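Local coordinates for regulatory protein PCRH (Pseudomonas aeruginosa, PDB 2XCB) that binds the chaperone-binding region of the translocator PopD and probably serves as its chaperone in type III secretion, at residues A[36-41]-A[60-65]; A[53-58]-A[75-80]; A[88-93]-A[110-115]; A[104-109]-A[135-140]. All coordinates share one frame; numbering follows the deposited sequence. Where two conformers were deposited one is given.

The four contacts each join two helices that follow one another in the chain, as expected of an all-helical tetratricopeptide-repeat fold built by stacking antiparallel helices. Contacts 1 and 2 share helix 52-64, their centres about 12 Å apart; contacts 3 and 4 share helix 102-117, with centres about 11 Å apart. Within each pair the segments alternate along the chain, and the first pair is complete before the second begins. Helices 68-81 and 87-98 join the two pairs where Phe88 packs against contact 2. The centres of contacts 1 and 4 lie about 25 Å apart. Residues of contacts 1 to 3 touch the bound peptide, consistent with the stacked helices forming the PopD-binding surface; contact 4 does not.

Contact 1 of 4, residues A[36-41]-A[60-65]; sequences DAQKIF and ACRQSL
Cys61 meets the phenyl ring of Phe41 at its edge: SG lies near the ring plane, 4.9 Å from the centroid of Phe41, and comes within 3.7 Å of ring atom CD2. The guanidinium of Arg62 is also approached at its edge, here by the terminal amide of Gln38. The two planar groups stand 88° apart. Arg62 NE donates to Gln38 OE1 over 3.0 Å, with an N-H...O angle of 162°; the acceptor sits in the guanidinium plane, while the donor is tilted moderately out of the amide plane.

The Gln38 side chain leaves its helix with CG anti to the backbone N (chi1 -170°) and runs on fully extended, reaching toward helix 52-64 and crossing the Arg62 chain at about a right angle. At its root, Gln38 CB packs on Cys61 CB at 3.8 Å. At its end, NE2 comes 3.6 Å from Leu65 CD1. Further in, Cys61 SG also touches Ala37 CB at 3.5 Å.

The sulfur thus shares an apolar layer with Ala37 and Phe41, a ring that also packs on the bound peptide, while the hydrogen bond joins two partly exposed residues, Gln38 and Arg62. Arg62 NH1 has a further acceptor in Gln70 O. One arginine therefore serves two carbonyl oxygens through different nitrogens, which limits rotation of its head and links Gln38 to the helix that follows.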
loop_
_atom_site.group_PDB
_atom_site.type_symbol
_atom_site.label_atom_id
_atom_site.label_comp_id
_atom_site.label_asym_id
_atom_site.label_seq_id
_atom_site.Cartn_x
_atom_site.Cartn_y
_atom_site.Cartn_z
ATOM N N ASP A 36 -2.705 0.073 -10.908
ATOM C CA ASP A 36 -2.140 0.306 -9.601
ATOM C C ASP A 36 -3.152 -0.056 -8.531
ATOM O O ASP A 36 -2.797 -0.654 -7.523
ATOM C CB ASP A 36 -1.798 1.770 -9.441
ATOM C CG ASP A 36 -0.409 2.116 -10.024
ATOM O OD1 ASP A 36 0.323 1.297 -10.676
ATOM O OD2 ASP A 36 -0.039 3.214 -9.741
ATOM N N ALA A 37 -4.401 0.339 -8.752
ATOM C CA ALA A 37 -5.463 0.021 -7.802
ATOM C C ALA A 37 -5.611 -1.510 -7.721
ATOM O O ALA A 37 -5.719 -2.091 -6.642
ATOM C CB ALA A 37 -6.740 0.688 -8.210
ATOM N N GLN A 38 -5.571 -2.169 -8.866
ATOM C CA GLN A 38 -5.678 -3.645 -8.828
ATOM C C GLN A 38 -4.617 -4.289 -7.919
ATOM O O GLN A 38 -4.878 -5.260 -7.214
ATOM C CB GLN A 38 -5.491 -4.228 -10.222
ATOM C CG GLN A 38 -5.836 -5.740 -10.237
ATOM C CD GLN A 38 -5.565 -6.394 -11.577
ATOM O OE1 GLN A 38 -5.864 -7.584 -11.782
ATOM N NE2 GLN A 38 -4.912 -5.660 -12.456
ATOM N N LYS A 39 -3.393 -3.814 -8.041
ATOM C CA LYS A 39 -2.302 -4.345 -7.256
ATOM C C LYS A 39 -2.493 -4.073 -5.777
ATOM O O LYS A 39 -2.199 -4.917 -4.948
ATOM C CB LYS A 39 -0.953 -3.715 -7.717
ATOM C CG LYS A 39 -0.571 -4.135 -9.135
ATOM C CD LYS A 39 0.509 -3.349 -9.720
ATOM C CE LYS A 39 0.991 -4.142 -10.967
ATOM N NZ LYS A 39 1.907 -3.268 -11.735
ATOM N N ILE A 40 -2.908 -2.879 -5.421
ATOM C CA ILE A 40 -3.206 -2.630 -4.007
ATOM C C ILE A 40 -4.336 -3.559 -3.465
ATOM O O ILE A 40 -4.218 -4.191 -2.393
ATOM C CB ILE A 40 -3.523 -1.141 -3.851
ATOM C CG1 ILE A 40 -2.260 -0.362 -4.251
ATOM C CG2 ILE A 40 -4.023 -0.824 -2.421
ATOM C CD1 ILE A 40 -1.165 -0.435 -3.159
ATOM N N PHE A 41 -5.411 -3.738 -4.270
ATOM C CA PHE A 41 -6.499 -4.592 -3.788
ATOM C C PHE A 41 -6.099 -6.065 -3.736
ATOM O O PHE A 41 -6.526 -6.765 -2.810
ATOM C CB PHE A 41 -7.796 -4.387 -4.615
ATOM C CG PHE A 41 -8.413 -3.067 -4.397
ATOM C CD1 PHE A 41 -8.804 -2.677 -3.146
ATOM C CD2 PHE A 41 -8.640 -2.214 -5.471
ATOM C CE1 PHE A 41 -9.397 -1.404 -2.961
ATOM C CE2 PHE A 41 -9.217 -1.012 -5.292
ATOM C CZ PHE A 41 -9.564 -0.590 -4.061
ATOM N N ALA A 60 -13.745 -4.567 -9.371
ATOM C CA ALA A 60 -14.038 -3.369 -10.091
ATOM C C ALA A 60 -12.833 -2.972 -10.972
ATOM O O ALA A 60 -12.999 -2.518 -12.132
ATOM C CB ALA A 60 -14.375 -2.286 -9.078
ATOM N N CYS A 61 -11.602 -3.157 -10.442
ATOM C CA CYS A 61 -10.400 -2.838 -11.209
ATOM C C CYS A 61 -10.238 -3.686 -12.430
ATOM O O CYS A 61 -9.950 -3.169 -13.486
ATOM C CB CYS A 61 -9.112 -2.982 -10.353
ATOM S SG CYS A 61 -9.022 -1.780 -9.130
ATOM N N ARG A 62 -10.448 -4.980 -12.266
ATOM C CA ARG A 62 -10.342 -5.909 -13.360
ATOM C C ARG A 62 -11.451 -5.677 -14.437
ATOM O O ARG A 62 -11.201 -5.710 -15.654
ATOM C CB ARG A 62 -10.425 -7.311 -12.795
ATOM C CG ARG A 62 -9.125 -7.702 -12.078
ATOM C CD ARG A 62 -9.317 -8.929 -11.234
ATOM N NE ARG A 62 -8.024 -9.426 -10.767
ATOM C CZ ARG A 62 -7.806 -10.601 -10.172
ATOM N NH1 ARG A 62 -8.800 -11.450 -9.852
ATOM N NH2 ARG A 62 -6.556 -10.871 -9.768
ATOM N N GLN A 63 -12.658 -5.416 -13.958
ATOM C CA GLN A 63 -13.743 -5.023 -14.859
ATOM C C GLN A 63 -13.345 -3.837 -15.741
ATOM O O GLN A 63 -13.519 -3.902 -16.955
ATOM C CB GLN A 63 -15.041 -4.696 -14.099
ATOM C CG GLN A 63 -16.286 -4.716 -15.048
ATOM C CD GLN A 63 -17.608 -4.455 -14.309
ATOM O OE1 GLN A 63 -17.720 -4.700 -13.136
ATOM N NE2 GLN A 63 -18.614 -3.961 -15.041
ATOM N N SER A 64 -12.795 -2.774 -15.134
ATOM C CA SER A 64 -12.442 -1.556 -15.855
ATOM C C SER A 64 -11.318 -1.762 -16.860
ATOM O O SER A 64 -11.199 -0.991 -17.812
ATOM C CB SER A 64 -12.062 -0.470 -14.883
ATOM O OG SER A 64 -13.215 0.130 -14.373
ATOM N N LEU A 65 -10.503 -2.794 -16.634
ATOM C CA LEU A 65 -9.425 -3.207 -17.525
ATOM C C LEU A 65 -9.850 -4.282 -18.524
ATOM O O LEU A 65 -9.033 -4.814 -19.266
ATOM C CB LEU A 65 -8.290 -3.816 -16.662
ATOM C CG LEU A 65 -7.502 -2.789 -15.834
ATOM C CD1 LEU A 65 -6.596 -3.562 -14.843
ATOM C CD2 LEU A 65 -6.676 -1.881 -16.788
#

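Contact 2 of 4, residues A[53-58]-A[75-80]; sequences RYFLGL and YSYGAL
Phe55 and Tyr77 form an edge-to-face aromatic pair, with the edge of the tyrosine directed at a face of the phenylalanine. Their centroids are 4.7 Å apart and the planes are inclined at 58°, so the pair is edge-to-face but falls well short of perpendicular. Tyr77 CD2 stands 3.5 Å above the Phe55 plane, over its centre, and neighbouring Tyr77 CE2 comes 3.5 Å from Phe55 CZ. With CG anti to the backbone N (chi1 -176°), the Tyr77 ring is placed beside Phe55; its hydroxyl is hydrogen-bonded to His49 O.

Close backbone approach is the second element. Phe55 CB rests against Gly78 CA at 3.9 Å, and the CA atoms of Phe55 and Gly78 are only 5.2 Å apart. Having no side chain, Gly78 lets the helices come this near, with the axes of the short segments 8.3 Å apart.

The third element is aliphatic-aromatic. Leu56 CD1 touches Tyr75 CE1 at 4.0 Å, and the Leu56 carbonyl oxygen sits at the edge of the same ring. The Tyr75 hydroxyl is hydrogen-bonded to Gln63.

Helices 52-64 and 68-81 run antiparallel here, 160° between their directions. Helix 34-47 reaches Phe55 through Cys45, while helix 87-98 covers Leu56 and Tyr75 with Arg87, His91 and Cys95. The bound peptide also packs on Leu56 and Tyr75, which brings this side of the interface to the PopD site.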
loop_
_atom_site.group_PDB
_atom_site.type_symbol
_atom_site.label_atom_id
_atom_site.label_comp_id
_atom_site.label_asym_id
_atom_site.label_seq_id
_atom_site.Cartn_x
_atom_site.Cartn_y
_atom_site.Cartn_z
ATOM N N ARG A 53 -15.071 -5.615 1.007
ATOM C CA ARG A 53 -14.648 -4.409 0.291
ATOM C C ARG A 53 -13.442 -4.635 -0.612
ATOM O O ARG A 53 -13.357 -4.062 -1.751
ATOM C CB ARG A 53 -14.352 -3.217 1.216
ATOM C CG ARG A 53 -15.414 -2.874 2.273
ATOM C CD ARG A 53 -14.911 -1.790 3.382
ATOM N NE ARG A 53 -13.761 -2.327 4.114
ATOM C CZ ARG A 53 -12.828 -1.609 4.733
ATOM N NH1 ARG A 53 -12.895 -0.271 4.770
ATOM N NH2 ARG A 53 -11.841 -2.250 5.338
ATOM N N TYR A 54 -12.503 -5.437 -0.142
ATOM C CA TYR A 54 -11.258 -5.636 -0.921
ATOM C C TYR A 54 -11.556 -6.408 -2.216
ATOM O O TYR A 54 -10.896 -6.229 -3.237
ATOM C CB TYR A 54 -10.188 -6.421 -0.122
ATOM C CG TYR A 54 -9.820 -5.782 1.199
ATOM C CD1 TYR A 54 -10.128 -4.445 1.437
ATOM C CD2 TYR A 54 -9.154 -6.502 2.204
ATOM C CE1 TYR A 54 -9.804 -3.823 2.704
ATOM C CE2 TYR A 54 -8.823 -5.874 3.492
ATOM C CZ TYR A 54 -9.145 -4.548 3.678
ATOM O OH TYR A 54 -8.834 -3.949 4.881
ATOM N N PHE A 55 -12.549 -7.288 -2.164
ATOM C CA PHE A 55 -12.837 -8.164 -3.348
ATOM C C PHE A 55 -13.672 -7.424 -4.385
ATOM O O PHE A 55 -13.551 -7.667 -5.610
ATOM C CB PHE A 55 -13.485 -9.474 -2.892
ATOM C CG PHE A 55 -12.524 -10.311 -2.054
ATOM C CD1 PHE A 55 -11.561 -11.122 -2.669
ATOM C CD2 PHE A 55 -12.515 -10.207 -0.688
ATOM C CE1 PHE A 55 -10.586 -11.841 -1.887
ATOM C CE2 PHE A 55 -11.548 -10.934 0.090
ATOM C CZ PHE A 55 -10.615 -11.725 -0.493
ATOM N N LEU A 56 -14.534 -6.548 -3.869
ATOM C CA LEU A 56 -15.297 -5.533 -4.649
ATOM C C LEU A 56 -14.308 -4.663 -5.345
ATOM O O LEU A 56 -14.396 -4.438 -6.550
ATOM C CB LEU A 56 -16.248 -4.682 -3.734
ATOM C CG LEU A 56 -17.194 -3.822 -4.629
ATOM C CD1 LEU A 56 -18.040 -4.734 -5.554
ATOM C CD2 LEU A 56 -18.063 -2.901 -3.800
ATOM N N GLY A 57 -13.339 -4.130 -4.592
ATOM C CA GLY A 57 -12.265 -3.288 -5.206
ATOM C C GLY A 57 -11.455 -4.010 -6.319
ATOM O O GLY A 57 -11.303 -3.487 -7.465
ATOM N N LEU A 58 -11.006 -5.217 -6.006
ATOM C CA LEU A 58 -10.209 -5.996 -6.970
ATOM C C LEU A 58 -11.105 -6.224 -8.198
ATOM O O LEU A 58 -10.672 -6.052 -9.378
ATOM C CB LEU A 58 -9.787 -7.310 -6.294
ATOM C CG LEU A 58 -8.966 -8.328 -7.122
ATOM C CD1 LEU A 58 -7.748 -7.638 -7.697
ATOM C CD2 LEU A 58 -8.572 -9.692 -6.424
ATOM N N TYR A 75 -15.581 -11.089 -7.665
ATOM C CA TYR A 75 -16.967 -10.867 -7.346
ATOM C C TYR A 75 -17.589 -12.122 -6.776
ATOM O O TYR A 75 -18.342 -12.061 -5.833
ATOM C CB TYR A 75 -17.720 -10.460 -8.627
ATOM C CG TYR A 75 -17.378 -9.076 -9.165
ATOM C CD1 TYR A 75 -17.025 -8.038 -8.309
ATOM C CD2 TYR A 75 -17.600 -8.759 -10.540
ATOM C CE1 TYR A 75 -16.746 -6.763 -8.776
ATOM C CE2 TYR A 75 -17.325 -7.500 -11.030
ATOM C CZ TYR A 75 -16.936 -6.487 -10.131
ATOM O OH TYR A 75 -16.683 -5.242 -10.635
ATOM N N SER A 76 -17.266 -13.305 -7.329
ATOM C CA SER A 76 -17.865 -14.505 -6.808
ATOM C C SER A 76 -17.465 -14.756 -5.349
ATOM O O SER A 76 -18.302 -15.114 -4.483
ATOM C CB SER A 76 -17.442 -15.696 -7.646
ATOM O OG SER A 76 -18.257 -16.727 -7.204
ATOM N N TYR A 77 -16.175 -14.565 -5.065
ATOM C CA TYR A 77 -15.729 -14.726 -3.656
ATOM C C TYR A 77 -16.320 -13.632 -2.745
ATOM O O TYR A 77 -16.875 -13.892 -1.666
ATOM C CB TYR A 77 -14.210 -14.815 -3.567
ATOM C CG TYR A 77 -13.766 -15.077 -2.154
ATOM C CD1 TYR A 77 -13.720 -16.365 -1.632
ATOM C CD2 TYR A 77 -13.381 -14.019 -1.317
ATOM C CE1 TYR A 77 -13.283 -16.630 -0.275
ATOM C CE2 TYR A 77 -12.961 -14.283 0.050
ATOM C CZ TYR A 77 -12.908 -15.578 0.537
ATOM O OH TYR A 77 -12.533 -15.797 1.870
ATOM N N GLY A 78 -16.267 -12.402 -3.205
ATOM C CA GLY A 78 -16.840 -11.347 -2.423
ATOM C C GLY A 78 -18.275 -11.630 -1.975
ATOM O O GLY A 78 -18.673 -11.376 -0.824
ATOM N N ALA A 79 -19.113 -12.034 -2.932
ATOM C CA ALA A 79 -20.503 -12.374 -2.682
ATOM C C ALA A 79 -20.628 -13.447 -1.590
ATOM O O ALA A 79 -21.606 -13.426 -0.842
ATOM C CB ALA A 79 -21.158 -12.845 -4.030
ATOM N N LEU A 80 -19.668 -14.397 -1.507
ATOM C CA LEU A 80 -19.613 -15.343 -0.377
ATOM C C LEU A 80 -19.355 -14.646 1.007
ATOM O O LEU A 80 -19.878 -15.089 2.065
ATOM C CB LEU A 80 -18.552 -16.379 -0.645
ATOM C CG LEU A 80 -18.937 -17.677 -1.320
ATOM C CD1 LEU A 80 -20.314 -17.746 -1.970
ATOM C CD2 LEU A 80 -17.821 -18.188 -2.201
#

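Contact 3 of 4, residues A[88-93]-A[110-115]; sequences FPFHAA and YSARAL
Pro89 and Phe90 meet Ser111, Ala112 and Leu115 in an apolar, closely set helix-helix contact, where helix 87-98 lies against helix 102-117. The small Ala112 makes the intimate approach possible: its CB comes 3.6 Å from Phe90 CB, and the CA atoms of Phe90 and Ala112 are 5.1 Å apart. The ring of Phe90, whose CG is anti to the backbone N (chi1 -178°), leads away from the opposite helix, leaving Ala112 CB beside its edge near the ring plane.

Pro89 offers the broader surface. Its CB touches Ser111 CB at 3.9 Å, while CG lies 3.9 Å from the backbone N of Ala112 and reaches Leu115 CD1 at 4.0 Å. The pyrrolidine ring thus touches residues one turn apart on the facing helix, Ser111 and Leu115, with Ala112 between.

The segments run at 153° to each other with axes 7.8 Å apart, the antiparallel hairpin arrangement of a tetratricopeptide-repeat solenoid. Pro89 stands in the first turn of helix 87-98, where the lack of an N-H costs the helix no backbone bond.

Beyond the pair, the Phe90 ring packs edge-to-face with Phe109 and reaches Leu125 and Arg128 on helix 123-140. On the other flank of helix 87-98, Phe88 turns to Tyr75 and Ala79, and His91 NE2 hydrogen-bonds an acidic side chain of the bound peptide.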
loop_
_atom_site.group_PDB
_atom_site.type_symbol
_atom_site.label_atom_id
_atom_site.label_comp_id
_atom_site.label_asym_id
_atom_site.label_seq_id
_atom_site.Cartn_x
_atom_site.Cartn_y
_atom_site.Cartn_z
ATOM N N PHE A 88 -22.117 -7.158 -5.920
ATOM C CA PHE A 88 -21.462 -8.331 -6.459
ATOM C C PHE A 88 -22.241 -8.912 -7.625
ATOM O O PHE A 88 -21.688 -9.028 -8.696
ATOM C CB PHE A 88 -21.212 -9.344 -5.338
ATOM C CG PHE A 88 -20.111 -8.884 -4.339
ATOM C CD1 PHE A 88 -18.796 -8.644 -4.790
ATOM C CD2 PHE A 88 -20.441 -8.593 -3.000
ATOM C CE1 PHE A 88 -17.756 -8.261 -3.895
ATOM C CE2 PHE A 88 -19.460 -8.168 -2.077
ATOM C CZ PHE A 88 -18.080 -7.999 -2.534
ATOM N N PRO A 89 -23.522 -9.325 -7.426
ATOM C CA PRO A 89 -24.146 -10.005 -8.610
ATOM C C PRO A 89 -24.449 -9.003 -9.714
ATOM O O PRO A 89 -24.405 -9.309 -10.853
ATOM C CB PRO A 89 -25.474 -10.554 -8.024
ATOM C CG PRO A 89 -25.641 -9.919 -6.676
ATOM C CD PRO A 89 -24.214 -9.700 -6.184
ATOM N N PHE A 90 -24.662 -7.757 -9.343
ATOM C CA PHE A 90 -24.906 -6.742 -10.348
ATOM C C PHE A 90 -23.675 -6.564 -11.268
ATOM O O PHE A 90 -23.812 -6.726 -12.523
ATOM C CB PHE A 90 -25.302 -5.370 -9.681
ATOM C CG PHE A 90 -25.611 -4.260 -10.699
ATOM C CD1 PHE A 90 -26.877 -4.160 -11.293
ATOM C CD2 PHE A 90 -24.599 -3.328 -11.101
ATOM C CE1 PHE A 90 -27.182 -3.147 -12.253
ATOM C CE2 PHE A 90 -24.855 -2.365 -12.069
ATOM C CZ PHE A 90 -26.185 -2.281 -12.667
ATOM N N HIS A 91 -22.478 -6.280 -10.695
ATOM C CA HIS A 91 -21.343 -6.078 -11.559
ATOM C C HIS A 91 -20.895 -7.373 -12.215
ATOM O O HIS A 91 -20.366 -7.319 -13.306
ATOM C CB HIS A 91 -20.185 -5.401 -10.840
ATOM C CG HIS A 91 -20.589 -3.994 -10.417
ATOM N ND1 HIS A 91 -20.962 -3.064 -11.361
ATOM C CD2 HIS A 91 -20.894 -3.456 -9.210
ATOM C CE1 HIS A 91 -21.384 -1.943 -10.743
ATOM N NE2 HIS A 91 -21.347 -2.162 -9.431
ATOM N N ALA A 92 -21.132 -8.493 -11.547
ATOM C CA ALA A 92 -20.861 -9.802 -12.167
ATOM C C ALA A 92 -21.745 -9.968 -13.438
ATOM O O ALA A 92 -21.331 -10.577 -14.441
ATOM C CB ALA A 92 -21.174 -10.932 -11.211
ATOM N N ALA A 93 -22.990 -9.540 -13.312
ATOM C CA ALA A 93 -23.922 -9.644 -14.445
ATOM C C ALA A 93 -23.404 -8.799 -15.616
ATOM O O ALA A 93 -23.461 -9.223 -16.763
ATOM C CB ALA A 93 -25.304 -9.193 -13.979
ATOM N N TYR A 110 -31.074 -10.423 -11.726
ATOM C CA TYR A 110 -32.165 -10.955 -10.857
ATOM C C TYR A 110 -31.808 -10.957 -9.341
ATOM O O TYR A 110 -32.516 -10.318 -8.486
ATOM C CB TYR A 110 -32.489 -12.359 -11.373
ATOM C CG TYR A 110 -33.706 -13.036 -10.703
ATOM C CD1 TYR A 110 -35.043 -12.707 -11.091
ATOM C CD2 TYR A 110 -33.500 -14.004 -9.717
ATOM C CE1 TYR A 110 -36.174 -13.345 -10.486
ATOM C CE2 TYR A 110 -34.616 -14.655 -9.076
ATOM C CZ TYR A 110 -35.932 -14.337 -9.493
ATOM O OH TYR A 110 -36.969 -14.984 -8.851
ATOM N N SER A 111 -30.667 -11.593 -9.001
ATOM C CA SER A 111 -30.165 -11.582 -7.608
ATOM C C SER A 111 -29.926 -10.169 -7.124
ATOM O O SER A 111 -30.320 -9.837 -6.013
ATOM C CB SER A 111 -28.881 -12.386 -7.468
ATOM O OG SER A 111 -29.150 -13.747 -7.730
ATOM N N ALA A 112 -29.291 -9.341 -7.963
ATOM C CA ALA A 112 -28.993 -7.948 -7.562
ATOM C C ALA A 112 -30.267 -7.195 -7.269
ATOM O O ALA A 112 -30.330 -6.375 -6.322
ATOM C CB ALA A 112 -28.158 -7.221 -8.667
ATOM N N ARG A 113 -31.302 -7.440 -8.091
ATOM C CA ARG A 113 -32.535 -6.715 -7.810
ATOM C C ARG A 113 -33.104 -7.165 -6.473
ATOM O O ARG A 113 -33.508 -6.353 -5.684
ATOM C CB ARG A 113 -33.621 -6.791 -8.938
ATOM C CG ARG A 113 -34.900 -6.001 -8.467
ATOM C CD ARG A 113 -36.098 -5.904 -9.450
ATOM N NE ARG A 113 -36.511 -7.220 -9.878
ATOM C CZ ARG A 113 -37.221 -7.466 -10.970
ATOM N NH1 ARG A 113 -37.629 -6.464 -11.734
ATOM N NH2 ARG A 113 -37.502 -8.722 -11.301
ATOM N N ALA A 114 -33.098 -8.449 -6.218
ATOM C CA ALA A 114 -33.621 -8.965 -4.945
ATOM C C ALA A 114 -32.839 -8.394 -3.752
ATOM O O ALA A 114 -33.464 -7.945 -2.768
ATOM C CB ALA A 114 -33.560 -10.453 -4.947
ATOM N N LEU A 115 -31.492 -8.391 -3.837
ATOM C CA LEU A 115 -30.686 -7.887 -2.699
ATOM C C LEU A 115 -30.899 -6.399 -2.549
ATOM O O LEU A 115 -31.075 -5.907 -1.432
ATOM C CB LEU A 115 -29.186 -8.207 -2.845
ATOM C CG LEU A 115 -28.848 -9.695 -2.945
ATOM C CD1 LEU A 115 -27.362 -9.944 -3.043
ATOM C CD2 LEU A 115 -29.302 -10.351 -1.682
#

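Contact 4 of 4, residues A[104-109]-A[135-140]; sequences GAESGF and AVTARK
Glu106 and Lys140 form a salt bridge between helices 102-117 and 123-140, the last antiparallel helix pair of this tetratricopeptide-repeat chaperone; the short segments run at 152° to each other with axes 9.6 Å apart.

The charged pair comes first. Lys140 NZ lies 2.6 Å from Glu106 OE1, reaching the syn side of the carboxylate but 32° out of its plane. The two chains cross at about a right angle: Glu106 runs extended, whereas Lys140 bends at chi3 (73°), which turns CE back toward the carboxylate and to 3.5 Å from OE1. The ammonium is shared with Asp103 OD1, so two acids of helix 102-117 grip it, and each carboxylate would be expected to stabilise the lysine in its charged form.

The second carboxylate oxygen has a polar neighbour, though the bond is not settled: Glu106 OE2 is 3.2 Å from Thr137 OG1, whose stronger partner is Leu133 O, one turn back in its own helix.

The apolar part centres on Val136, which spreads its two methyls between three residues: CG1 meets Glu106 CB at 3.9 Å, so the aliphatic root of the glutamate joins the apolar contact, while CG2 turns to Ala105 CB and to Phe109. Leu97 of helix 87-98 touches both Ala105 and Val136. The Phe109 ring receives the valine at its edge, near the ring plane, with Phe109 CE2 3.8 Å from Val136 CG2.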
loop_
_atom_site.group_PDB
_atom_site.type_symbol
_atom_site.label_atom_id
_atom_site.label_comp_id
_atom_site.label_asym_id
_atom_site.label_seq_id
_atom_site.Cartn_x
_atom_site.Cartn_y
_atom_site.Cartn_z
ATOM N N GLY A 104 -25.971 -16.127 -17.456
ATOM C CA GLY A 104 -25.263 -15.585 -16.291
ATOM C C GLY A 104 -25.718 -14.149 -16.007
ATOM O O GLY A 104 -25.922 -13.766 -14.860
ATOM N N ALA A 105 -25.907 -13.328 -17.021
ATOM C CA ALA A 105 -26.215 -11.922 -16.719
ATOM C C ALA A 105 -27.608 -11.832 -16.137
ATOM O O ALA A 105 -27.888 -10.994 -15.259
ATOM C CB ALA A 105 -26.133 -11.048 -18.002
ATOM N N GLU A 106 -28.532 -12.587 -16.735
ATOM C CA GLU A 106 -29.926 -12.601 -16.217
ATOM C C GLU A 106 -29.953 -13.013 -14.724
ATOM O O GLU A 106 -30.625 -12.370 -13.955
ATOM C CB GLU A 106 -30.769 -13.594 -17.032
ATOM C CG GLU A 106 -32.181 -13.805 -16.505
ATOM C CD GLU A 106 -33.081 -14.568 -17.496
ATOM O OE1 GLU A 106 -32.699 -15.700 -17.879
ATOM O OE2 GLU A 106 -34.136 -14.026 -17.903
ATOM N N SER A 107 -29.260 -14.116 -14.371
ATOM C CA SER A 107 -29.170 -14.578 -12.964
ATOM C C SER A 107 -28.645 -13.455 -12.068
ATOM O O SER A 107 -29.250 -13.136 -11.018
ATOM C CB SER A 107 -28.198 -15.757 -12.845
ATOM O OG SER A 107 -28.526 -16.774 -13.743
ATOM N N GLY A 108 -27.545 -12.799 -12.504
ATOM C CA GLY A 108 -26.888 -11.764 -11.645
ATOM C C GLY A 108 -27.801 -10.572 -11.399
ATOM O O GLY A 108 -27.878 -10.053 -10.253
ATOM N N PHE A 109 -28.428 -10.093 -12.478
ATOM C CA PHE A 109 -29.289 -8.867 -12.384
ATOM C C PHE A 109 -30.540 -9.220 -11.553
ATOM O O PHE A 109 -31.005 -8.420 -10.775
ATOM C CB PHE A 109 -29.714 -8.356 -13.774
ATOM C CG PHE A 109 -28.598 -7.672 -14.549
ATOM C CD1 PHE A 109 -27.813 -6.697 -13.949
ATOM C CD2 PHE A 109 -28.338 -8.026 -15.867
ATOM C CE1 PHE A 109 -26.744 -6.063 -14.648
ATOM C CE2 PHE A 109 -27.320 -7.375 -16.587
ATOM C CZ PHE A 109 -26.506 -6.400 -15.957
ATOM N N ALA A 135 -33.794 -5.696 -19.970
ATOM C CA ALA A 135 -33.033 -5.594 -21.211
ATOM C C ALA A 135 -32.523 -6.932 -21.618
ATOM O O ALA A 135 -32.640 -7.311 -22.786
ATOM C CB ALA A 135 -31.860 -4.584 -21.100
ATOM N N VAL A 136 -31.968 -7.685 -20.663
ATOM C CA VAL A 136 -31.426 -8.992 -20.977
ATOM C C VAL A 136 -32.489 -10.022 -21.377
ATOM O O VAL A 136 -32.293 -10.848 -22.272
ATOM C CB VAL A 136 -30.596 -9.562 -19.743
ATOM C CG1 VAL A 136 -30.307 -11.048 -19.953
ATOM C CG2 VAL A 136 -29.274 -8.799 -19.569
ATOM N N THR A 137 -33.595 -10.025 -20.659
ATOM C CA THR A 137 -34.715 -10.935 -20.980
ATOM C C THR A 137 -35.230 -10.638 -22.396
ATOM O O THR A 137 -35.479 -11.587 -23.190
ATOM C CB THR A 137 -35.877 -10.790 -19.956
ATOM O OG1 THR A 137 -35.388 -11.150 -18.648
ATOM C CG2 THR A 137 -37.065 -11.724 -20.354
ATOM N N ALA A 138 -35.354 -9.340 -22.719
ATOM C CA ALA A 138 -35.723 -8.900 -24.099
ATOM C C ALA A 138 -34.791 -9.495 -25.187
ATOM O O ALA A 138 -35.264 -9.916 -26.247
ATOM C CB ALA A 138 -35.806 -7.374 -24.195
ATOM N N ARG A 139 -33.478 -9.541 -24.917
ATOM C CA ARG A 139 -32.511 -10.091 -25.874
ATOM C C ARG A 139 -32.621 -11.610 -25.966
ATOM O O ARG A 139 -32.440 -12.185 -27.058
ATOM C CB ARG A 139 -31.071 -9.670 -25.519
ATOM C CG ARG A 139 -30.899 -8.139 -25.295
ATOM C CD ARG A 139 -29.656 -7.591 -25.980
ATOM N NE ARG A 139 -28.571 -7.230 -25.082
ATOM C CZ ARG A 139 -28.498 -6.090 -24.393
ATOM N NH1 ARG A 139 -29.472 -5.197 -24.464
ATOM N NH2 ARG A 139 -27.456 -5.858 -23.624
ATOM N N LYS A 140 -32.918 -12.279 -24.840
ATOM C CA LYS A 140 -33.053 -13.758 -24.910
ATOM C C LYS A 140 -34.339 -14.124 -25.658
ATOM O O LYS A 140 -34.395 -15.152 -26.308
ATOM C CB LYS A 140 -33.093 -14.430 -23.506
ATOM C CG LYS A 140 -31.717 -14.724 -22.897
ATOM C CD LYS A 140 -31.854 -15.079 -21.422
ATOM C CE LYS A 140 -32.466 -16.483 -21.263
ATOM N NZ LYS A 140 -31.938 -17.051 -19.984
#